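Aspartate aminotransferase (Leishmania major, PDB 4H51) probably transfers the amino group of L-aspartate to 2-oxoglutarate, using pyridoxal 5'-phosphate as cofactor in a homodimer. Local coordinates at residues V113-G118 and V122-K127; P145-H150 and F227-Y232; S368-S373 and Q408-A413. All coordinates share one frame; numbering follows the deposited sequence.

Contact 1 (V113-G118 and V122-K127); sequences VQTLSG and VSLGAK
A tight turn at L116 and S117 joins strand 110-116 to helix 117-129, where G118 O accepts from V122 N at 2.9 Å with an N-H...O angle of 154°, an i to i+4 bond of an alpha helix; the helix packs back on the strand with T115 and L124 facing each other, CA atoms 7.8 Å apart. Contact between side chains rests on one methyl, L124 CD2. L124 has CG anti to its backbone N (chi1 -178°), which carries the branch toward the strand, and CD2 lies 3.7 Å from V113 CG2 and 4.0 Å from T115 CG2, bridging two residues on one strand face. V113 and L124 meet nearly at a right angle. L277 of the adjacent strand 274-280 also touches both T115 and L124.

The polar branch of T115 serves the turn instead. A chi1 of 59° turns OG1 back over its own backbone, where it donates to S117 O over 2.8 Å, approaching from above the carbonyl plane. At the same junction, S117 OG and G118 N both hydrogen-bond phosphate oxygen OP3 of the modified residue at position 265. The start of the helix and the turn before it thus offer donors to the cofactor phosphate, whose negative charge the helix N-terminus would be expected to stabilise, while apolar methyls join helix to strand behind it.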
ATOM      1  N   VAL B 113       8.799 -10.039   3.916  1.00 10.82           N
ATOM      2  CA  VAL B 113       7.609  -9.815   3.114  1.00 10.50           C
ATOM      3  C   VAL B 113       7.866  -8.644   2.172  1.00 10.11           C
ATOM      4  O   VAL B 113       8.739  -7.754   2.466  1.00  9.82           O
ATOM      5  CB  VAL B 113       6.346  -9.477   3.976  1.00 10.56           C
ATOM      6  CG1 VAL B 113       5.893 -10.674   4.848  1.00 11.29           C
ATOM      7  CG2 VAL B 113       6.561  -8.251   4.869  1.00 10.28           C
ATOM      8  N   GLN B 114       7.106  -8.637   1.071  1.00  9.54           N
ATOM      9  CA  GLN B 114       7.012  -7.491   0.197  1.00  9.56           C
ATOM     10  C   GLN B 114       6.172  -6.398   0.876  1.00  9.26           C
ATOM     11  O   GLN B 114       5.177  -6.682   1.563  1.00  9.89           O
ATOM     12  CB  GLN B 114       6.414  -7.921  -1.176  1.00  9.47           C
ATOM     13  CG  GLN B 114       6.225  -6.786  -2.160  1.00  9.22           C
ATOM     14  CD  GLN B 114       5.643  -7.224  -3.454  1.00  9.55           C
ATOM     15  OE1 GLN B 114       5.732  -8.403  -3.781  1.00  9.94           O
ATOM     16  NE2 GLN B 114       5.076  -6.270  -4.237  1.00  9.36           N
ATOM     17  N   THR B 115       6.564  -5.155   0.683  1.00  9.46           N
ATOM     18  CA  THR B 115       5.899  -4.009   1.287  1.00  9.53           C
ATOM     19  C   THR B 115       5.612  -2.933   0.251  1.00  9.73           C
ATOM     20  O   THR B 115       6.113  -2.985  -0.863  1.00  9.80           O
ATOM     21  CB  THR B 115       6.794  -3.374   2.371  1.00  9.29           C
ATOM     22  OG1 THR B 115       8.047  -2.954   1.749  1.00  9.31           O
ATOM     23  CG2 THR B 115       7.052  -4.386   3.531  1.00  9.48           C
ATOM     24  N   LEU B 116       4.832  -1.920   0.651  1.00 10.30           N
ATOM     25  CA  LEU B 116       4.615  -0.752  -0.198  0.60 10.37           C
ATOM     26  C   LEU B 116       5.853   0.154  -0.155  1.00 10.26           C
ATOM     27  O   LEU B 116       5.857   1.216   0.460  1.00 10.69           O
ATOM     28  CB  LEU B 116       3.340  -0.001   0.203  0.60 10.40           C
ATOM     29  CG  LEU B 116       2.056  -0.467  -0.507  0.60 10.90           C
ATOM     30  CD1 LEU B 116       2.109  -0.096  -1.987  0.60 10.43           C
ATOM     31  CD2 LEU B 116       1.754  -1.965  -0.324  0.60 10.69           C
ATOM     32  N   SER B 117       6.906  -0.285  -0.827  1.00 10.27           N
ATOM     33  CA  SER B 117       8.168   0.421  -0.886  1.00 10.39           C
ATOM     34  C   SER B 117       8.786   0.560   0.513  1.00 10.72           C
ATOM     35  O   SER B 117       8.377  -0.150   1.461  1.00 10.80           O
ATOM     36  CB  SER B 117       7.989   1.767  -1.607  1.00 11.11           C
ATOM     37  OG  SER B 117       9.069   1.934  -2.525  1.00 11.49           O
ATOM     38  N   GLY B 118       9.719   1.480   0.658  1.00 10.31           N
ATOM     39  CA  GLY B 118      10.407   1.674   1.924  1.00 10.57           C
ATOM     40  C   GLY B 118       9.537   2.303   2.971  1.00 10.12           C
ATOM     41  O   GLY B 118       9.664   2.002   4.140  1.00 10.97           O
ATOM     42  N   VAL B 122       8.820   0.689   6.610  1.00  8.71           N
ATOM     43  CA  VAL B 122       9.079   1.382   7.888  1.00  8.89           C
ATOM     44  C   VAL B 122       7.796   1.328   8.710  1.00  9.21           C
ATOM     45  O   VAL B 122       7.853   0.974   9.864  1.00  9.00           O
ATOM     46  CB  VAL B 122       9.580   2.817   7.724  1.00  8.87           C
ATOM     47  CG1 VAL B 122       9.674   3.553   9.096  1.00  9.27           C
ATOM     48  CG2 VAL B 122      10.939   2.787   7.032  1.00  8.80           C
ATOM     49  N   SER B 123       6.644   1.652   8.098  1.00  9.16           N
ATOM     50  CA  SER B 123       5.384   1.593   8.817  0.60  9.34           C
ATOM     51  C   SER B 123       5.078   0.196   9.334  1.00  9.77           C
ATOM     52  O   SER B 123       4.718   0.009  10.525  1.00  9.33           O
ATOM     53  CB  SER B 123       4.249   2.074   7.902  0.60  9.47           C
ATOM     54  OG  SER B 123       3.017   2.029   8.570  0.60  9.66           O
ATOM     55  N   LEU B 124       5.180  -0.799   8.434  1.00  9.70           N
ATOM     56  CA  LEU B 124       4.922  -2.182   8.821  1.00 10.22           C
ATOM     57  C   LEU B 124       5.877  -2.670   9.943  1.00 10.17           C
ATOM     58  O   LEU B 124       5.448  -3.372  10.872  1.00 10.23           O
ATOM     59  CB  LEU B 124       5.003  -3.141   7.623  1.00 10.06           C
ATOM     60  CG  LEU B 124       4.703  -4.616   7.898  1.00 10.43           C
ATOM     61  CD1 LEU B 124       3.293  -4.820   8.416  1.00 11.16           C
ATOM     62  CD2 LEU B 124       4.798  -5.466   6.619  1.00 10.13           C
ATOM     63  N   GLY B 125       7.152  -2.366   9.803  1.00 10.35           N
ATOM     64  CA  GLY B 125       8.157  -2.721  10.801  1.00 10.82           C
ATOM     65  C   GLY B 125       7.851  -2.052  12.132  1.00 11.09           C
ATOM     66  O   GLY B 125       7.939  -2.679  13.176  1.00 12.64           O
ATOM     67  N   ALA B 126       7.490  -0.787  12.096  1.00 11.25           N
ATOM     68  CA  ALA B 126       7.170  -0.049  13.316  1.00 11.81           C
ATOM     69  C   ALA B 126       5.979  -0.683  14.011  1.00 12.38           C
ATOM     70  O   ALA B 126       6.008  -0.807  15.237  1.00 11.88           O
ATOM     71  CB  ALA B 126       6.912   1.429  13.046  1.00 11.18           C
ATOM     72  N   LYS B 127       4.971  -1.121  13.236  1.00 12.62           N
ATOM     73  CA  LYS B 127       3.831  -1.852  13.808  1.00 14.05           C
ATOM     74  C   LYS B 127       4.209  -3.213  14.328  1.00 13.33           C
ATOM     75  O   LYS B 127       3.813  -3.614  15.414  1.00 13.72           O
ATOM     76  CB  LYS B 127       2.685  -1.975  12.773  1.00 16.03           C
ATOM     77  CG  LYS B 127       2.073  -0.623  12.438  1.00 18.92           C
ATOM     78  CD  LYS B 127       0.895  -0.664  11.462  1.00 21.64           C
ATOM     79  CE  LYS B 127       0.864   0.632  10.649  1.00 24.39           C
ATOM     80  NZ  LYS B 127      -0.438   0.956   9.980  1.00 28.04           N
TER

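Contact 2 (P145-H150 and F227-Y232); sequences PTWPNH and FFDSAY
This contact belongs to the pyridoxal phosphate pocket of a class I aminotransferase, where a His-carboxylate hydrogen bond, H150 to D229, lies beside the pyridine nitrogen of the cofactor. D229 is on strand 225-230, within the parallel part of the large mixed sheet; H150 is in the first turn of helix 148-156. Their CA atoms are 9.7 Å apart, so the side chains span the gap, approaching from opposite directions.

H150 NE2 donates to D229 OD2 over 2.6 Å with an N-H...O angle of 157°. The oxygen lies close to the imidazole plane, and it receives the bond on its anti lone pair, the one away from OD1; ring and carboxylate planes stand 57° apart. D229 points its carboxylate off the strand because CG is anti to the backbone N (chi1 -174°). OD2 also lies close to N1 of the modified residue at position 265, as the aspartate facing the pyridine nitrogen does in this family.

The imidazole is held at both nitrogens. ND1 is 2.7 Å from T146 OG1, a hydrogen bond that could run either way. Bonds at ND1 and NE2 together would limit rotation of the ring, with T146, itself bonded to H196 NE2 through OG1, as the second-shell residue. Y232 OH, farther along the D229 segment, hydrogen-bonds O3 of the cofactor. W147 crosses D229 at about a right angle: one face of its indole is covered by N149 CB, 3.4 Å above the ring plane, and its CE3 comes within 4.2 Å of D229 OD2.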
ATOM      1  N   PRO B 145      19.314  15.217  12.569  1.00 13.65           N
ATOM      2  CA  PRO B 145      17.962  15.179  12.102  1.00 13.34           C
ATOM      3  C   PRO B 145      17.762  13.889  11.261  1.00 13.15           C
ATOM      4  O   PRO B 145      18.701  13.120  11.092  1.00 12.92           O
ATOM      5  CB  PRO B 145      17.939  16.393  11.180  1.00 13.51           C
ATOM      6  CG  PRO B 145      19.209  16.337  10.520  1.00 14.06           C
ATOM      7  CD  PRO B 145      20.193  15.744  11.506  1.00 14.14           C
ATOM      8  N   THR B 146      16.572  13.732  10.687  1.00 13.15           N
ATOM      9  CA  THR B 146      16.236  12.541   9.917  1.00 12.97           C
ATOM     10  C   THR B 146      15.226  12.876   8.828  1.00 14.09           C
ATOM     11  O   THR B 146      14.784  14.015   8.685  1.00 14.19           O
ATOM     12  CB  THR B 146      15.685  11.417  10.842  1.00 12.44           C
ATOM     13  OG1 THR B 146      15.710  10.166  10.125  1.00 12.21           O
ATOM     14  CG2 THR B 146      14.259  11.742  11.407  1.00 12.02           C
ATOM     15  N   TRP B 147      14.810  11.839   8.108  1.00 14.60           N
ATOM     16  CA  TRP B 147      13.784  11.963   7.101  1.00 14.78           C
ATOM     17  C   TRP B 147      12.553  12.476   7.746  1.00 15.93           C
ATOM     18  O   TRP B 147      12.045  11.882   8.687  1.00 14.31           O
ATOM     19  CB  TRP B 147      13.515  10.611   6.542  1.00 14.58           C
ATOM     20  CG  TRP B 147      12.464  10.509   5.490  1.00 14.92           C
ATOM     21  CD1 TRP B 147      12.272  11.318   4.390  1.00 16.50           C
ATOM     22  CD2 TRP B 147      11.556   9.389   5.305  1.00 15.16           C
ATOM     23  NE1 TRP B 147      11.279  10.815   3.576  1.00 17.46           N
ATOM     24  CE2 TRP B 147      10.821   9.644   4.068  1.00 16.35           C
ATOM     25  CE3 TRP B 147      11.266   8.261   6.029  1.00 14.65           C
ATOM     26  CZ2 TRP B 147       9.794   8.797   3.635  1.00 15.78           C
ATOM     27  CZ3 TRP B 147      10.247   7.404   5.576  1.00 14.83           C
ATOM     28  CH2 TRP B 147       9.549   7.660   4.395  1.00 14.83           C
ATOM     29  N   PRO B 148      12.003  13.592   7.214  1.00 20.11           N
ATOM     30  CA  PRO B 148      10.893  14.179   7.914  1.00 21.22           C
ATOM     31  C   PRO B 148       9.764  13.224   8.139  1.00 20.32           C
ATOM     32  O   PRO B 148       9.106  13.339   9.150  1.00 24.31           O
ATOM     33  CB  PRO B 148      10.461  15.313   6.993  1.00 22.96           C
ATOM     34  CG  PRO B 148      11.725  15.744   6.347  1.00 23.05           C
ATOM     35  CD  PRO B 148      12.490  14.461   6.126  1.00 22.24           C
ATOM     36  N   ASN B 149       9.559  12.227   7.262  1.00 16.90           N
ATOM     37  CA  ASN B 149       8.448  11.323   7.457  1.00 15.02           C
ATOM     38  C   ASN B 149       8.650  10.254   8.539  1.00 13.45           C
ATOM     39  O   ASN B 149       7.697   9.622   8.931  1.00 13.65           O
ATOM     40  CB  ASN B 149       8.100  10.632   6.132  1.00 15.22           C
ATOM     41  CG  ASN B 149       6.631  10.155   6.054  1.00 15.50           C
ATOM     42  OD1 ASN B 149       5.757  10.810   6.611  1.00 15.27           O
ATOM     43  ND2 ASN B 149       6.350   9.070   5.267  1.00 12.77           N
ATOM     44  N   HIS B 150       9.865  10.018   9.042  1.00 12.28           N
ATOM     45  CA  HIS B 150      10.062   9.001  10.111  1.00 11.41           C
ATOM     46  C   HIS B 150       9.145   9.235  11.286  1.00 11.79           C
ATOM     47  O   HIS B 150       8.536   8.310  11.791  1.00 10.93           O
ATOM     48  CB  HIS B 150      11.516   8.946  10.640  1.00 11.39           C
ATOM     49  CG  HIS B 150      12.451   8.057   9.837  1.00 11.13           C
ATOM     50  ND1 HIS B 150      13.814   8.245   9.810  1.00 11.68           N
ATOM     51  CD2 HIS B 150      12.203   6.964   9.012  1.00 11.52           C
ATOM     52  CE1 HIS B 150      14.365   7.320   9.027  1.00 11.13           C
ATOM     53  NE2 HIS B 150      13.388   6.557   8.520  1.00 11.11           N
ATOM     54  N   PHE B 227      16.719  -1.213  13.712  1.00  9.86           N
ATOM     55  CA  PHE B 227      15.843  -1.117  12.533  1.00  9.72           C
ATOM     56  C   PHE B 227      16.535  -0.248  11.478  1.00  9.69           C
ATOM     57  O   PHE B 227      16.578   0.959  11.589  1.00  9.60           O
ATOM     58  CB  PHE B 227      14.493  -0.518  12.945  1.00  9.94           C
ATOM     59  CG  PHE B 227      13.398  -0.594  11.918  1.00  9.89           C
ATOM     60  CD1 PHE B 227      13.542  -1.249  10.736  1.00  9.94           C
ATOM     61  CD2 PHE B 227      12.163  -0.006  12.206  1.00 10.39           C
ATOM     62  CE1 PHE B 227      12.512  -1.344   9.811  1.00 10.17           C
ATOM     63  CE2 PHE B 227      11.118  -0.090  11.314  1.00 10.15           C
ATOM     64  CZ  PHE B 227      11.281  -0.765  10.102  1.00 10.17           C
ATOM     65  N   PHE B 228      17.085  -0.877  10.453  1.00  9.51           N
ATOM     66  CA  PHE B 228      17.731  -0.178   9.349  1.00  9.51           C
ATOM     67  C   PHE B 228      16.703   0.305   8.348  1.00  9.68           C
ATOM     68  O   PHE B 228      15.800  -0.432   7.944  1.00  9.81           O
ATOM     69  CB  PHE B 228      18.757  -1.070   8.628  1.00  9.60           C
ATOM     70  CG  PHE B 228      20.110  -1.125   9.282  1.00  9.64           C
ATOM     71  CD1 PHE B 228      20.910   0.018   9.343  1.00  9.73           C
ATOM     72  CD2 PHE B 228      20.634  -2.324   9.765  1.00  9.90           C
ATOM     73  CE1 PHE B 228      22.177  -0.049   9.910  1.00  9.81           C
ATOM     74  CE2 PHE B 228      21.869  -2.389  10.337  1.00 10.39           C
ATOM     75  CZ  PHE B 228      22.641  -1.219  10.439  1.00 10.36           C
ATOM     76  N   ASP B 229      16.841   1.557   7.943  1.00  9.93           N
ATOM     77  CA  ASP B 229      16.079   2.118   6.850  1.00 10.13           C
ATOM     78  C   ASP B 229      17.080   2.159   5.698  1.00 10.43           C
ATOM     79  O   ASP B 229      18.091   2.890   5.773  1.00 11.06           O
ATOM     80  CB  ASP B 229      15.589   3.527   7.198  1.00 10.35           C
ATOM     81  CG  ASP B 229      14.654   4.115   6.153  1.00 10.93           C
ATOM     82  OD1 ASP B 229      14.693   3.619   4.995  1.00 12.95           O
ATOM     83  OD2 ASP B 229      13.899   5.078   6.472  1.00  9.95           O
ATOM     84  N   SER B 230      16.862   1.325   4.685  1.00 10.33           N
ATOM     85  CA  SER B 230      17.777   1.181   3.559  1.00 10.80           C
ATOM     86  C   SER B 230      17.129   1.610   2.243  1.00 11.01           C
ATOM     87  O   SER B 230      16.615   0.794   1.483  1.00 11.12           O
ATOM     88  CB  SER B 230      18.275  -0.281   3.509  1.00 11.19           C
ATOM     89  OG  SER B 230      19.163  -0.450   2.445  1.00 12.34           O
ATOM     90  N   ALA B 231      17.056   2.926   2.015  1.00 12.02           N
ATOM     91  CA  ALA B 231      16.335   3.447   0.848  1.00 11.85           C
ATOM     92  C   ALA B 231      17.262   3.743  -0.366  1.00 12.49           C
ATOM     93  O   ALA B 231      16.783   3.924  -1.489  1.00 11.99           O
ATOM     94  CB  ALA B 231      15.565   4.723   1.250  1.00 12.24           C
ATOM     95  N   TYR B 232      18.580   3.788  -0.154  1.00 12.78           N
ATOM     96  CA  TYR B 232      19.514   4.234  -1.211  1.00 13.42           C
ATOM     97  C   TYR B 232      20.693   3.329  -1.473  1.00 13.70           C
ATOM     98  O   TYR B 232      21.757   3.832  -1.878  1.00 14.82           O
ATOM     99  CB  TYR B 232      20.078   5.617  -0.896  1.00 14.35           C
ATOM    100  CG  TYR B 232      19.071   6.682  -0.693  1.00 15.56           C
ATOM    101  CD1 TYR B 232      18.572   7.433  -1.760  1.00 16.31           C
ATOM    102  CD2 TYR B 232      18.612   6.950   0.578  1.00 15.78           C
ATOM    103  CE1 TYR B 232      17.627   8.418  -1.556  1.00 17.11           C
ATOM    104  CE2 TYR B 232      17.660   7.898   0.787  1.00 16.45           C
ATOM    105  CZ  TYR B 232      17.174   8.633  -0.260  1.00 16.18           C
ATOM    106  OH  TYR B 232      16.231   9.597   0.040  1.00 17.57           O
TER

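Contact 3 (S368-S373 and Q408-A413)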
ATOM      1  N   SER B 368      22.795  17.087  -0.225  1.00 24.24           N
ATOM      2  CA  SER B 368      23.760  17.899   0.515  1.00 24.46           C
ATOM      3  C   SER B 368      22.916  18.620   1.601  1.00 23.59           C
ATOM      4  O   SER B 368      21.820  19.124   1.315  1.00 20.81           O
ATOM      5  CB  SER B 368      24.405  18.861  -0.471  1.00 27.95           C
ATOM      6  OG  SER B 368      25.508  19.633   0.005  1.00 32.39           O
ATOM      7  N   PHE B 369      23.374  18.595   2.850  1.00 21.24           N
ATOM      8  CA  PHE B 369      22.904  19.497   3.879  1.00 18.94           C
ATOM      9  C   PHE B 369      23.901  20.674   3.861  1.00 17.97           C
ATOM     10  O   PHE B 369      25.032  20.520   4.305  1.00 16.85           O
ATOM     11  CB  PHE B 369      22.933  18.754   5.222  1.00 20.39           C
ATOM     12  CG  PHE B 369      21.765  19.021   6.107  1.00 20.30           C
ATOM     13  CD1 PHE B 369      20.482  19.013   5.601  1.00 20.74           C
ATOM     14  CD2 PHE B 369      21.926  19.190   7.467  1.00 22.09           C
ATOM     15  CE1 PHE B 369      19.393  19.238   6.406  1.00 21.03           C
ATOM     16  CE2 PHE B 369      20.843  19.427   8.270  1.00 21.05           C
ATOM     17  CZ  PHE B 369      19.573  19.443   7.753  1.00 21.59           C
ATOM     18  N   LEU B 370      23.504  21.819   3.302  1.00 17.12           N
ATOM     19  CA  LEU B 370      24.474  22.835   2.904  1.00 18.67           C
ATOM     20  C   LEU B 370      24.960  23.692   4.076  1.00 19.81           C
ATOM     21  O   LEU B 370      25.999  24.282   3.977  1.00 21.14           O
ATOM     22  CB  LEU B 370      23.895  23.758   1.819  1.00 18.15           C
ATOM     23  CG  LEU B 370      23.555  23.057   0.513  1.00 18.02           C
ATOM     24  CD1 LEU B 370      22.715  23.935  -0.413  1.00 18.37           C
ATOM     25  CD2 LEU B 370      24.860  22.637  -0.162  1.00 18.82           C
ATOM     26  N   GLY B 371      24.167  23.802   5.122  1.00 21.38           N
ATOM     27  CA  GLY B 371      24.562  24.569   6.313  1.00 23.58           C
ATOM     28  C   GLY B 371      23.995  25.974   6.393  1.00 25.97           C
ATOM     29  O   GLY B 371      24.180  26.664   7.391  1.00 30.92           O
ATOM     30  N   LEU B 372      23.245  26.396   5.396  1.00 25.96           N
ATOM     31  CA  LEU B 372      22.691  27.733   5.405  1.00 28.03           C
ATOM     32  C   LEU B 372      21.588  27.890   6.473  1.00 28.20           C
ATOM     33  O   LEU B 372      20.902  26.908   6.829  1.00 25.59           O
ATOM     34  CB  LEU B 372      22.158  28.074   4.003  1.00 28.24           C
ATOM     35  CG  LEU B 372      23.139  28.049   2.806  1.00 30.41           C
ATOM     36  CD1 LEU B 372      22.356  28.283   1.509  1.00 30.94           C
ATOM     37  CD2 LEU B 372      24.258  29.084   2.944  1.00 30.72           C
ATOM     38  N   SER B 373      21.403  29.130   6.960  1.00 29.49           N
ATOM     39  CA  SER B 373      20.341  29.471   7.914  1.00 29.42           C
ATOM     40  C   SER B 373      18.981  29.343   7.267  1.00 31.44           C
ATOM     41  O   SER B 373      18.879  29.289   6.024  1.00 31.78           O
ATOM     42  CB  SER B 373      20.468  30.934   8.376  1.00 32.05           C
ATOM     43  OG  SER B 373      19.650  31.781   7.548  1.00 31.08           O
ATOM     44  N   GLN B 408      26.479  29.830  -7.067  1.00 27.95           N
ATOM     45  CA  GLN B 408      26.304  31.273  -7.137  1.00 30.52           C
ATOM     46  C   GLN B 408      25.233  31.852  -6.199  1.00 31.56           C
ATOM     47  O   GLN B 408      25.428  32.931  -5.647  1.00 33.02           O
ATOM     48  CB  GLN B 408      26.031  31.692  -8.590  1.00 30.81           C
ATOM     49  CG  GLN B 408      27.292  31.558  -9.440  1.00 31.79           C
ATOM     50  CD  GLN B 408      27.018  31.400 -10.917  1.00 32.32           C
ATOM     51  OE1 GLN B 408      25.904  31.671 -11.386  1.00 33.07           O
ATOM     52  NE2 GLN B 408      28.039  30.917 -11.673  1.00 32.09           N
ATOM     53  N   THR B 409      24.113  31.152  -6.017  1.00 31.80           N
ATOM     54  CA  THR B 409      23.016  31.672  -5.190  1.00 31.33           C
ATOM     55  C   THR B 409      23.328  31.465  -3.717  1.00 32.12           C
ATOM     56  O   THR B 409      22.984  32.331  -2.869  1.00 32.51           O
ATOM     57  CB  THR B 409      21.678  31.036  -5.532  1.00 30.98           C
ATOM     58  OG1 THR B 409      21.354  31.339  -6.897  1.00 30.73           O
ATOM     59  CG2 THR B 409      20.580  31.557  -4.612  1.00 30.89           C
ATOM     60  N   ILE B 410      24.020  30.359  -3.423  1.00 29.55           N
ATOM     61  CA  ILE B 410      24.636  30.146  -2.101  1.00 29.11           C
ATOM     62  C   ILE B 410      25.588  31.300  -1.792  1.00 30.77           C
ATOM     63  O   ILE B 410      25.567  31.840  -0.675  1.00 30.26           O
ATOM     64  CB  ILE B 410      25.422  28.809  -2.013  1.00 27.45           C
ATOM     65  CG1 ILE B 410      24.475  27.599  -1.963  1.00 25.43           C
ATOM     66  CG2 ILE B 410      26.295  28.763  -0.781  1.00 26.58           C
ATOM     67  CD1 ILE B 410      25.162  26.245  -2.128  1.00 23.23           C
ATOM     68  N   ASN B 411      26.441  31.658  -2.758  1.00 32.27           N
ATOM     69  CA  ASN B 411      27.448  32.717  -2.559  1.00 34.25           C
ATOM     70  C   ASN B 411      26.756  34.049  -2.319  1.00 35.64           C
ATOM     71  O   ASN B 411      27.156  34.764  -1.424  1.00 38.53           O
ATOM     72  CB  ASN B 411      28.458  32.799  -3.729  1.00 35.05           C
ATOM     73  CG  ASN B 411      29.533  33.869  -3.530  1.00 35.94           C
ATOM     74  OD1 ASN B 411      30.553  33.677  -2.840  1.00 34.13           O
ATOM     75  ND2 ASN B 411      29.340  34.974  -4.203  1.00 37.33           N
ATOM     76  N   ASP B 412      25.696  34.353  -3.071  1.00 37.84           N
ATOM     77  CA  ASP B 412      24.853  35.553  -2.814  1.00 38.20           C
ATOM     78  C   ASP B 412      24.160  35.512  -1.427  1.00 39.30           C
ATOM     79  O   ASP B 412      24.022  36.544  -0.759  1.00 38.57           O
ATOM     80  CB  ASP B 412      23.723  35.679  -3.848  1.00 38.59           C
ATOM     81  CG  ASP B 412      24.189  36.135  -5.226  1.00 40.72           C
ATOM     82  OD1 ASP B 412      25.405  36.392  -5.460  1.00 39.23           O
ATOM     83  OD2 ASP B 412      23.278  36.223  -6.094  1.00 40.40           O
ATOM     84  N   ALA B 413      23.673  34.336  -1.016  1.00 37.11           N
ATOM     85  CA  ALA B 413      22.917  34.213   0.216  1.00 35.68           C
ATOM     86  C   ALA B 413      23.824  34.364   1.441  1.00 36.46           C
ATOM     87  O   ALA B 413      23.461  35.054   2.408  1.00 38.79           O
ATOM     88  CB  ALA B 413      22.165  32.887   0.272  1.00 34.28           C
TER
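Apolar packing of a loop against a helix makes this contact: L370 and L372, on the link from strand 367-369 to helix 374-382, meet I410 on the C-terminal helix 400-416, and the centre of the contact is about 23 Å from that of the chain. No hydrogen bond crosses it. I410 reaches out through its CG1-CD1 branch, extended at chi2 170°; CD1 is 3.8 Å from L370 CD1 and 4.1 Å from L370 CD2, lying against both methyls of that leucine. Further back along the same branch, I410 CG1 is 4.1 Å from L372 CD1. Both leucines meet the isoleucine at a slant, and the two segments bury 161 Å² in all.

In fold terms, the contact packs the C-terminal helix against the loop that follows strand 367-369, in the small domain of class I aminotransferases; L370 also touches A393 of the antiparallel partner strand 392-394. L348 of the long helix 320-350 and W357 also touch I410, while C377 and C380 of helix 374-382 touch L372. Between the leucines, G371 turns the chain at phi 99°. S373 follows at the N-cap of helix 374-382, its side chain capping a backbone N just beyond it.

How the contacts relate
Contacts 1 and 2 adjoin, with centres 12 Å apart, and both reach the large mixed sheet. V122 CG2 lies 3.8 Å from D229 OD2, and G125 CA is 3.8 Å from F227 CZ, so helix 117-129 packs directly on strand 225-230. They address different parts of the cofactor: contact 1 the phosphate, contact 2 the ring, at O3 and near N1. Both also touch the second subunit, whereas contact 3 does not. Contact 3 is about 35 Å from contact 1 between centres, on the opposite side of the chain's centre, and 24 Å from contact 2, which it touches through P145 CG and F369 CE2, 4.2 Å apart.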